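Local coordinates for protein thin, isoform D (Drosophila melanogaster, PDB 6XG7) that probably acts as a RING-type ubiquitin-protein ligase in muscle, its NHL-repeat beta-propeller, the part given here, serving protein-protein interaction, at residues Asn113-Gln117 with Ala128-Gln132; Cys156-Arg162 with Leu186-Ile192; Asn207-Gln211 with Thr222-Glu226. One frame throughout, in Å; residues are numbered along the deposited sequence. Where two conformers were deposited one is given.

Contact 1: residues Asn113-Gln117 with Ala128-Gln132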
# COMPACT_ATOMS: atom_id res chain seq x y z
N ASN A 113 14.42 9.68 1.05
CA ASN A 113 14.55 11.02 0.52
C ASN A 113 13.41 11.93 0.93
O ASN A 113 13.39 13.10 0.54
CB ASN A 113 14.68 10.98 -1.00
CG ASN A 113 15.99 10.38 -1.46
OD1 ASN A 113 17.05 10.66 -0.88
ND2 ASN A 113 15.93 9.56 -2.49
N HIS A 114 12.45 11.42 1.70
CA HIS A 114 11.37 12.23 2.25
C HIS A 114 10.68 13.05 1.17
O HIS A 114 10.44 14.26 1.31
CB HIS A 114 11.86 13.09 3.41
CG HIS A 114 12.53 12.27 4.46
ND1 HIS A 114 11.84 11.66 5.49
CD2 HIS A 114 13.83 11.92 4.62
CE1 HIS A 114 12.69 10.98 6.24
NE2 HIS A 114 13.90 11.13 5.73
N ARG A 115 10.29 12.37 0.10
CA ARG A 115 9.65 13.02 -1.03
C ARG A 115 8.78 12.01 -1.76
O ARG A 115 8.91 10.80 -1.58
CB ARG A 115 10.69 13.63 -2.00
CG ARG A 115 11.52 12.57 -2.69
CD ARG A 115 12.64 13.15 -3.55
NE ARG A 115 13.48 12.10 -4.13
CZ ARG A 115 14.51 12.32 -4.94
NH1 ARG A 115 14.80 13.56 -5.33
NH2 ARG A 115 15.23 11.30 -5.37
N ILE A 116 7.91 12.54 -2.61
CA ILE A 116 7.12 11.78 -3.57
C ILE A 116 7.68 12.04 -4.96
O ILE A 116 8.03 13.19 -5.29
CB ILE A 116 5.64 12.22 -3.52
CG1 ILE A 116 5.05 12.12 -2.11
CG2 ILE A 116 4.82 11.40 -4.53
CD1 ILE A 116 5.19 10.78 -1.46
N GLN A 117 7.71 11.01 -5.80
CA GLN A 117 8.05 11.16 -7.20
C GLN A 117 6.91 10.67 -8.08
O GLN A 117 6.25 9.68 -7.77
CB GLN A 117 9.36 10.45 -7.57
CG GLN A 117 10.57 11.00 -6.86
CD GLN A 117 11.86 10.48 -7.44
OE1 GLN A 117 12.15 10.66 -8.62
NE2 GLN A 117 12.63 9.80 -6.61
N ALA A 128 9.13 15.69 -8.71
CA ALA A 128 9.29 15.32 -7.32
C ALA A 128 8.75 16.45 -6.46
O ALA A 128 8.84 17.63 -6.83
CB ALA A 128 10.76 15.07 -6.94
N PHE A 129 8.16 16.10 -5.33
CA PHE A 129 7.74 17.11 -4.38
C PHE A 129 7.97 16.60 -2.97
O PHE A 129 7.87 15.40 -2.69
CB PHE A 129 6.30 17.60 -4.58
CG PHE A 129 5.23 16.52 -4.46
CD1 PHE A 129 4.85 15.76 -5.56
CD2 PHE A 129 4.58 16.32 -3.26
CE1 PHE A 129 3.83 14.81 -5.45
CE2 PHE A 129 3.57 15.38 -3.15
CZ PHE A 129 3.20 14.62 -4.24
N GLY A 130 8.30 17.53 -2.09
CA GLY A 130 8.52 17.24 -0.70
C GLY A 130 9.99 17.19 -0.33
O GLY A 130 10.88 17.00 -1.16
N SER A 131 10.24 17.42 0.96
CA SER A 131 11.55 17.23 1.56
C SER A 131 11.30 16.95 3.04
O SER A 131 10.16 16.99 3.51
CB SER A 131 12.46 18.44 1.35
OG SER A 131 11.89 19.61 1.92
N GLN A 132 12.38 16.67 3.77
CA GLN A 132 12.24 16.23 5.15
C GLN A 132 11.82 17.39 6.06
O GLN A 132 12.41 18.48 6.01
CB GLN A 132 13.56 15.62 5.63
CG GLN A 132 13.46 14.97 6.99
CD GLN A 132 13.87 15.91 8.09
OE1 GLN A 132 14.86 16.61 7.96
NE2 GLN A 132 13.12 15.92 9.18
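Ile116 and Phe129 form the tight end of this contact. They are an antiparallel hydrogen-bonded pair. Ile116 N gives to Phe129 O at 2.9 Å with an N-H...O angle of 170°, and Phe129 N gives back to Ile116 O at 2.9 Å. Their side chains lie side by side on one face of the hairpin. The first torsion of Phe129 is +60°, which places CG between the backbone N and the carbonyl carbon. From there the ring lies alongside Ile116, with Ile116 CB over one face, 3.5 Å from Phe129 CZ and displaced toward the rim. Ile107, Val155 and Ile153 of adjoining strands extend this apolar layer. On the other face Gln117 CG only brushes the exposed Ala128 CB at 4.1 Å.

Beyond Gly130 the paired backbone bonds stop, though the chains stay side by side, and Gln132 is exposed to solvent. His114 O lies 3.2 Å from Ser131 N, but the angle is too poor for a bond. The main side-chain contact here is Gln132 over the His114 ring. Gln132 CG stands 3.8 Å from the His114 ring centroid, only 9° off the normal. The backbone pair thus fixes the strand register. The polar ends turn elsewhere, His114 ND1 to Tyr141 N and Gln132 NE2 to Asn140 OD1, which ties this hairpin to the lead-in of the next blade.

Contact 2: residues Cys156-Arg162 with Leu186-Ile192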
# COMPACT_ATOMS: atom_id res chain seq x y z
N CYS A 156 0.63 8.68 3.36
CA CYS A 156 0.90 8.38 4.82
C CYS A 156 2.31 8.86 5.30
O CYS A 156 3.37 8.38 4.86
CB CYS A 156 0.87 6.88 5.09
SG CYS A 156 -0.75 6.20 5.13
N ASP A 157 2.28 9.94 6.04
CA ASP A 157 3.50 10.64 6.45
C ASP A 157 3.81 10.09 7.84
O ASP A 157 3.38 10.63 8.86
CB ASP A 157 3.19 12.13 6.46
CG ASP A 157 4.37 12.99 6.80
OD1 ASP A 157 5.47 12.44 6.98
OD2 ASP A 157 4.17 14.22 6.87
N LYS A 158 4.55 8.98 7.86
CA LYS A 158 4.49 8.05 8.98
C LYS A 158 4.91 8.71 10.29
O LYS A 158 4.18 8.64 11.29
CB LYS A 158 5.37 6.83 8.69
CG LYS A 158 5.35 5.81 9.80
CD LYS A 158 6.12 4.56 9.44
CE LYS A 158 7.63 4.73 9.57
NZ LYS A 158 8.13 4.66 10.98
N GLU A 159 6.09 9.31 10.33
CA GLU A 159 6.58 9.85 11.60
C GLU A 159 5.99 11.22 11.93
O GLU A 159 6.25 11.73 13.02
CB GLU A 159 8.11 9.86 11.64
CG GLU A 159 8.69 8.47 11.87
CD GLU A 159 8.11 7.80 13.09
OE1 GLU A 159 8.17 8.41 14.18
OE2 GLU A 159 7.54 6.69 12.93
N ASN A 160 5.19 11.80 11.04
CA ASN A 160 4.39 12.96 11.40
C ASN A 160 2.96 12.58 11.77
O ASN A 160 2.13 13.46 12.02
CB ASN A 160 4.40 14.00 10.28
CG ASN A 160 5.74 14.67 10.11
OD1 ASN A 160 6.52 14.80 11.06
ND2 ASN A 160 6.03 15.10 8.89
N HIS A 161 2.65 11.28 11.82
CA HIS A 161 1.37 10.75 12.28
C HIS A 161 0.19 11.41 11.57
O HIS A 161 -0.83 11.78 12.16
CB HIS A 161 1.27 10.82 13.81
CG HIS A 161 2.46 10.21 14.49
ND1 HIS A 161 2.75 8.86 14.41
CD2 HIS A 161 3.46 10.77 15.21
CE1 HIS A 161 3.86 8.62 15.08
NE2 HIS A 161 4.32 9.76 15.58
N ARG A 162 0.31 11.52 10.25
CA ARG A 162 -0.70 12.23 9.49
C ARG A 162 -0.77 11.71 8.06
O ARG A 162 0.14 11.06 7.56
CB ARG A 162 -0.42 13.73 9.48
CG ARG A 162 0.83 14.11 8.70
CD ARG A 162 1.20 15.55 8.94
NE ARG A 162 2.37 15.97 8.19
CZ ARG A 162 2.88 17.19 8.26
NH1 ARG A 162 2.28 18.09 9.04
NH2 ARG A 162 3.93 17.54 7.56
N LEU A 186 -3.38 8.95 15.01
CA LEU A 186 -2.65 7.89 14.34
C LEU A 186 -1.31 7.68 15.02
O LEU A 186 -0.70 8.63 15.52
CB LEU A 186 -2.40 8.26 12.88
CG LEU A 186 -3.63 8.54 12.00
CD1 LEU A 186 -3.22 9.22 10.69
CD2 LEU A 186 -4.36 7.22 11.74
N GLU A 187 -0.85 6.42 15.03
CA GLU A 187 0.46 6.07 15.56
C GLU A 187 1.18 5.22 14.52
O GLU A 187 0.82 4.05 14.32
CB GLU A 187 0.35 5.31 16.89
CG GLU A 187 -0.01 6.18 18.05
CD GLU A 187 1.13 7.09 18.46
OE1 GLU A 187 2.30 6.84 18.07
OE2 GLU A 187 0.85 8.07 19.17
N HIS A 188 2.16 5.82 13.85
CA HIS A 188 2.95 5.11 12.85
C HIS A 188 2.07 4.55 11.74
O HIS A 188 2.16 3.35 11.44
CB HIS A 188 3.72 3.93 13.46
CG HIS A 188 4.79 4.31 14.44
ND1 HIS A 188 6.06 3.77 14.39
CD2 HIS A 188 4.77 5.15 15.50
CE1 HIS A 188 6.78 4.27 15.38
NE2 HIS A 188 6.03 5.11 16.06
N PRO A 189 1.23 5.36 11.10
CA PRO A 189 0.43 4.85 9.98
C PRO A 189 1.35 4.49 8.83
O PRO A 189 2.32 5.20 8.54
CB PRO A 189 -0.47 6.04 9.63
CG PRO A 189 0.41 7.24 9.98
CD PRO A 189 1.11 6.82 11.24
N HIS A 190 1.06 3.37 8.17
CA HIS A 190 1.90 2.87 7.09
C HIS A 190 1.24 2.95 5.72
O HIS A 190 1.82 3.52 4.81
CB HIS A 190 2.38 1.44 7.35
CG HIS A 190 3.49 1.34 8.34
ND1 HIS A 190 3.30 1.48 9.69
CD2 HIS A 190 4.82 1.14 8.18
CE1 HIS A 190 4.45 1.35 10.33
NE2 HIS A 190 5.39 1.13 9.43
N TYR A 191 0.08 2.34 5.52
CA TYR A 191 -0.51 2.23 4.20
C TYR A 191 -1.90 2.85 4.15
O TYR A 191 -2.51 3.16 5.18
CB TYR A 191 -0.51 0.77 3.73
CG TYR A 191 0.87 0.22 3.45
CD1 TYR A 191 1.47 0.38 2.21
CD2 TYR A 191 1.58 -0.50 4.42
CE1 TYR A 191 2.73 -0.14 1.94
CE2 TYR A 191 2.85 -1.02 4.16
CZ TYR A 191 3.41 -0.84 2.91
OH TYR A 191 4.66 -1.35 2.61
N ILE A 192 -2.38 3.04 2.92
CA ILE A 192 -3.55 3.87 2.67
C ILE A 192 -4.24 3.43 1.39
O ILE A 192 -3.62 2.98 0.43
CB ILE A 192 -3.13 5.37 2.64
CG1 ILE A 192 -4.32 6.32 2.55
CG2 ILE A 192 -2.13 5.62 1.49
CD1 ILE A 192 -3.88 7.75 2.89
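The backbones of Cys156-Arg162 and Leu186-Ile192 run past each other without a beta bridge, their CA atoms coming to 5.1 Å between Lys158 and His188. The one hydrogen bond across joins backbone to side chain. In the conformers given, His188 N points at His161 ND1 at 3.1 Å, with an angle of 179° and in the plane of the ring. This makes ND1 the acceptor. Chi1 of His161, -51°, sets CG anti to the carbonyl carbon and brings ND1 over to that N-H.

Lys158 lies alongside His190. Lys158 CD rests on one face of the ring, 3.5 Å from His190 NE2, and Lys158 CG presses on Pro189 O, a buried carbonyl with no hydrogen-bond partner. The Lys158 chain then bends, and Lys158 NZ forms a salt bridge with Glu159 OE2 at 2.9 Å. In the His188 conformer given, that same oxygen stands over one face of the His188 ring. Deeper in, one modelled conformer of Cys156 packs its SG on Ile192 CB.

Behind this surface, Asp157 OD2 accepts from Asn160 ND2 and from Arg162 NE, both from the same face of the carboxylate plane. Gln164 NE2 is a further donor to it. The turn closes with a G1 beta bulge, in which Asp157 is paired with both His161 and Arg162. The arrangement is that of neighbouring blades in an NHL beta-propeller: the end of the second strand and its turn in one blade meet the lead-in and start of the innermost strand of the next.

Contact 3: residues Asn207-Gln211 with Thr222-Glu226; sequences NHRIQ and TVGGE
Val223 N to Ile210 O is the shortest polar bond here, at 2.8 Å and with an N-H...O angle of 170°. Ile210 N returns a bond to Val223 O. Ile210 O also receives a CA-H...O contact from Thr222 CA at 3.3 Å, so two groups of the partner strand meet this one oxygen. Ile210 and Val223 form an antiparallel hydrogen-bonded pair, and their CB atoms are 4.1 Å apart on one face of the hairpin. Ile201 and Ser203 of strand 199-204 and Pro236 of a loop touch Ile210.

On the other face Arg209 crosses Thr222. Arg209 CD touches the methyl Thr222 CG2 at 3.8 Å. That methyl is anti to the backbone N of Thr222 (chi1 -60° to OG1), which swings it toward the arginine. The guanidinium runs on beyond the contact, where Arg209 NE makes a salt bridge to Asp204 OD2.

Past Val223 the chain leaves the strand through Gly224 and Gly225. Gly225 CA comes within 3.1 Å of His208 O, but no hydrogen bond joins the two backbones there. Glu226 is fully extended and lies beside the His208 ring, pointing the same way. Glu226 OE1 approaches His208 CD2 to 3.6 Å, and the carboxylate and ring planes are 42° apart. The ring is held by its ND1, which bonds to Phe235 N, and it meets the Phe235 ring edge-to-face. A G1 beta bulge sets two successive residues, His208 and Arg209, opposite Asp204. The whole is an outer beta hairpin of a propeller blade. Its outer strand is counted with the following predicted NHL repeat (220-263), so the hairpin joins two sequence repeats within one blade.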
# COMPACT_ATOMS: atom_id res chain seq x y z
N ASN A 207 -1.67 1.41 16.60
CA ASN A 207 -2.95 1.29 17.29
C ASN A 207 -3.74 0.05 16.87
O ASN A 207 -4.89 -0.11 17.29
CB ASN A 207 -3.77 2.55 17.05
CG ASN A 207 -3.19 3.76 17.73
OD1 ASN A 207 -2.61 3.67 18.83
ND2 ASN A 207 -3.33 4.91 17.09
N HIS A 208 -3.15 -0.82 16.06
CA HIS A 208 -3.76 -2.12 15.74
C HIS A 208 -5.17 -1.97 15.18
O HIS A 208 -6.08 -2.74 15.50
CB HIS A 208 -3.73 -3.05 16.95
CG HIS A 208 -2.38 -3.14 17.58
ND1 HIS A 208 -1.30 -3.68 16.92
CD2 HIS A 208 -1.94 -2.74 18.79
CE1 HIS A 208 -0.24 -3.61 17.71
NE2 HIS A 208 -0.60 -3.05 18.85
N ARG A 209 -5.35 -0.98 14.31
CA ARG A 209 -6.67 -0.69 13.78
C ARG A 209 -6.55 -0.05 12.41
O ARG A 209 -5.49 0.45 12.02
CB ARG A 209 -7.46 0.22 14.74
CG ARG A 209 -6.88 1.63 14.83
CD ARG A 209 -7.50 2.47 15.91
NE ARG A 209 -6.90 3.79 15.92
CZ ARG A 209 -7.22 4.75 16.78
NH1 ARG A 209 -8.16 4.54 17.68
NH2 ARG A 209 -6.61 5.91 16.73
N ILE A 210 -7.65 -0.10 11.68
CA ILE A 210 -7.84 0.69 10.47
C ILE A 210 -8.73 1.87 10.83
O ILE A 210 -9.75 1.72 11.52
CB ILE A 210 -8.44 -0.15 9.34
CG1 ILE A 210 -7.33 -0.75 8.45
CG2 ILE A 210 -9.26 0.70 8.40
CD1 ILE A 210 -6.33 -1.61 9.13
N GLN A 211 -8.35 3.06 10.39
CA GLN A 211 -9.16 4.25 10.60
C GLN A 211 -9.63 4.75 9.25
O GLN A 211 -8.85 4.83 8.30
CB GLN A 211 -8.42 5.33 11.36
CG GLN A 211 -8.33 5.05 12.85
CD GLN A 211 -8.30 6.31 13.67
OE1 GLN A 211 -7.31 7.04 13.65
NE2 GLN A 211 -9.38 6.60 14.37
N THR A 222 -13.81 3.21 12.70
CA THR A 222 -12.64 2.42 13.01
C THR A 222 -13.00 0.97 12.74
O THR A 222 -14.13 0.55 13.00
CB THR A 222 -12.25 2.58 14.48
OG1 THR A 222 -11.97 3.96 14.75
CG2 THR A 222 -11.03 1.74 14.81
N VAL A 223 -12.04 0.22 12.23
CA VAL A 223 -12.18 -1.21 12.05
C VAL A 223 -11.12 -1.89 12.89
O VAL A 223 -9.93 -1.56 12.78
CB VAL A 223 -12.03 -1.62 10.57
CG1 VAL A 223 -12.12 -3.15 10.45
CG2 VAL A 223 -13.08 -0.92 9.71
N GLY A 224 -11.55 -2.80 13.74
CA GLY A 224 -10.63 -3.63 14.45
C GLY A 224 -10.06 -3.00 15.71
O GLY A 224 -10.45 -1.92 16.18
N GLY A 225 -9.08 -3.71 16.23
CA GLY A 225 -8.42 -3.41 17.49
C GLY A 225 -7.48 -4.56 17.77
O GLY A 225 -7.44 -5.55 17.03
N GLU A 226 -6.71 -4.43 18.85
CA GLU A 226 -5.59 -5.33 19.07
C GLU A 226 -6.06 -6.75 19.41
O GLU A 226 -6.86 -6.95 20.34
CB GLU A 226 -4.74 -4.79 20.22
CG GLU A 226 -3.53 -5.63 20.51
CD GLU A 226 -2.66 -5.05 21.59
OE1 GLU A 226 -2.91 -3.90 22.03
OE2 GLU A 226 -1.75 -5.77 22.03

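The contacts follow one another along the chain, each closing before the next opens. Contacts 1 and 3 are equivalent outer hairpins of different blades, formed by strands 115-119 with 125-129 and 209-214 with 219-223. Their centres lie about 28 Å apart and they do not touch. Contact 2 sits nearer the centre of the chain, between strands 153-157 and 185-194, its centre about 15 Å from that of contact 1 and about 13 Å from that of contact 3. It touches contact 3 in one shared sheet, where Glu187 N packs 3.6 Å from Asn207 ND2. Together they sample how the propeller is built: hairpins complete the rims of blades, while contact 2 joins neighbouring blades closer to the centre.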